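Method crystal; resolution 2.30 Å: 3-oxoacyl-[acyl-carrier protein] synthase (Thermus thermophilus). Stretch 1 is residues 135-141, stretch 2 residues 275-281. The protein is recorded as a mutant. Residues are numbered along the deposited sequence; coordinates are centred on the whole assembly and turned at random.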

# COMPACT_ATOMS: atom_id res chain seq x y z
N VAL A 135 -4.71 9.08 4.93
CA VAL A 135 -6.11 9.08 4.55
C VAL A 135 -6.75 7.69 4.55
O VAL A 135 -6.14 6.72 4.11
CB VAL A 135 -6.28 9.69 3.14
CG1 VAL A 135 -7.73 9.58 2.69
CG2 VAL A 135 -5.80 11.12 3.12
N GLY A 136 -7.97 7.61 5.08
CA GLY A 136 -8.72 6.36 5.08
C GLY A 136 -9.91 6.67 4.18
O GLY A 136 -10.75 7.47 4.55
N ALA A 137 -9.97 6.07 2.99
CA ALA A 137 -11.06 6.34 2.06
C ALA A 137 -11.53 5.12 1.26
O ALA A 137 -10.72 4.43 0.64
CB ALA A 137 -10.66 7.46 1.09
N GLU A 138 -12.85 4.90 1.27
CA GLU A 138 -13.48 3.76 0.60
C GLU A 138 -14.77 4.07 -0.15
O GLU A 138 -15.65 4.73 0.38
CB GLU A 138 -13.81 2.67 1.62
CG GLU A 138 -12.61 1.97 2.20
CD GLU A 138 -12.14 0.83 1.33
OE1 GLU A 138 -12.09 0.98 0.10
OE2 GLU A 138 -11.81 -0.23 1.90
N ALA A 139 -14.88 3.56 -1.37
CA ALA A 139 -16.10 3.73 -2.17
C ALA A 139 -16.60 2.30 -2.41
O ALA A 139 -16.56 1.80 -3.52
CB ALA A 139 -15.79 4.41 -3.49
N LEU A 140 -17.05 1.65 -1.34
CA LEU A 140 -17.51 0.27 -1.45
C LEU A 140 -18.71 0.11 -2.37
O LEU A 140 -18.88 -0.93 -2.98
CB LEU A 140 -17.81 -0.28 -0.07
CG LEU A 140 -16.51 -0.39 0.72
CD1 LEU A 140 -16.78 -0.50 2.22
CD2 LEU A 140 -15.71 -1.58 0.18
N SER A 141 -19.51 1.16 -2.48
CA SER A 141 -20.69 1.11 -3.33
C SER A 141 -20.32 0.87 -4.78
O SER A 141 -21.19 0.77 -5.64
CB SER A 141 -21.49 2.41 -3.22
OG SER A 141 -20.78 3.49 -3.79
N GLY A 275 -23.02 3.15 8.29
CA GLY A 275 -22.73 1.79 7.88
C GLY A 275 -21.24 1.52 8.05
O GLY A 275 -20.55 2.24 8.79
N ASN A 276 -20.74 0.49 7.38
CA ASN A 276 -19.33 0.14 7.47
C ASN A 276 -18.56 0.89 6.38
O ASN A 276 -18.61 0.52 5.22
CB ASN A 276 -19.14 -1.37 7.26
CG ASN A 276 -17.73 -1.85 7.59
OD1 ASN A 276 -16.74 -1.18 7.30
ND2 ASN A 276 -17.63 -3.04 8.17
N THR A 277 -17.85 1.95 6.77
CA THR A 277 -17.07 2.73 5.81
C THR A 277 -15.62 2.27 5.74
O THR A 277 -14.76 3.00 5.28
CB THR A 277 -17.06 4.21 6.15
OG1 THR A 277 -16.46 4.39 7.44
CG2 THR A 277 -18.47 4.76 6.11
N SER A 278 -15.37 1.06 6.22
CA SER A 278 -14.04 0.49 6.16
C SER A 278 -12.96 1.37 6.75
O SER A 278 -13.06 1.80 7.90
CB SER A 278 -13.72 0.18 4.70
OG SER A 278 -12.49 -0.50 4.58
N THR A 279 -11.92 1.64 5.97
CA THR A 279 -10.81 2.47 6.45
C THR A 279 -11.21 3.87 6.95
O THR A 279 -10.52 4.44 7.78
CB THR A 279 -9.72 2.64 5.36
OG1 THR A 279 -10.31 3.12 4.15
CG2 THR A 279 -9.02 1.30 5.10
N ALA A 280 -12.32 4.41 6.45
CA ALA A 280 -12.77 5.74 6.87
C ALA A 280 -13.51 5.70 8.19
O ALA A 280 -13.76 6.74 8.82
CB ALA A 280 -13.68 6.35 5.80
N SER A 281 -13.85 4.50 8.62
CA SER A 281 -14.63 4.28 9.83
C SER A 281 -14.15 5.02 11.08
O SER A 281 -14.89 5.81 11.68
CB SER A 281 -14.69 2.78 10.08
OG SER A 281 -15.73 2.47 10.98

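Residues 135-138 form the end of a β-strand that begins earlier in the chain; after Ala139 the backbone turns into a 3-10 segment at Leu140 and Ser141. The second stretch runs past this strand in the opposite sense, as a compact series of turns: Gly136 lies nearest Ala280, and Glu138 nearest Thr277. It leaves a helix at Gly275, whose positive phi of 73° favours glycine by itself, and it tightens into a 3-10 segment at Thr279 and Ala280. A backbone hydrogen bond from Ala280 N to Thr277 O at 3.1 Å holds the turn. No backbone hydrogen bond joins the two stretches, so the strand does not gain a sheet partner here; side chains and close packing make the contact.

The backbones come closest at Gly136, whose CA lies 4.5 Å from the CA of Ala280. The absence of a side chain permits this approach: an ideal CB on Gly136 would point toward the turn and sit 2.4 Å from Thr279 O, a clash. Close by, Gly136 O packs 3.4 Å from Ala280 CB, and Thr279 OG1 lies 3.6 Å from Gly136 C. Thr279 OG1 also comes within 3.2 Å of Ala137 N, but the angle is poor and the pair is not a hydrogen bond; the hydroxyl finds its partner elsewhere in the structure. Ala137 directs its own CB away, as strand alternation between Gly136 and Glu138 would lead one to expect.

Glu138 points toward the turn and supplies the one hydrogen bond across the contact: Ser278 OG donates to Glu138 OE2 at 2.8 Å. A carboxylate oxygen is a strong acceptor, well suited to a buried hydroxyl, and both carboxylate oxygens also have hydrogen bonds elsewhere in the structure. The aliphatic part of the same side chain packs as well, with Glu138 CG 3.2 Å from Thr279 OG1 and Glu138 CB 3.8 Å from Thr277 O.

Ser278 is steadied from within its own stretch, where its N donates to Asn276 OD1 at 2.8 Å. This bond ties the Asn276 side chain to the backbone of the residue that reaches Glu138. Leu140 adds a van der Waals contact: its CD1 lies 4.0 Å from Ser278 CB, carbon against carbon, and 3.7 Å from the backbone oxygen Asn276 O.

The rules are economical: a glycine where the backbones crowd, an acid whose charged end bonds while its methylenes pack, and a leucine methyl set against the turn.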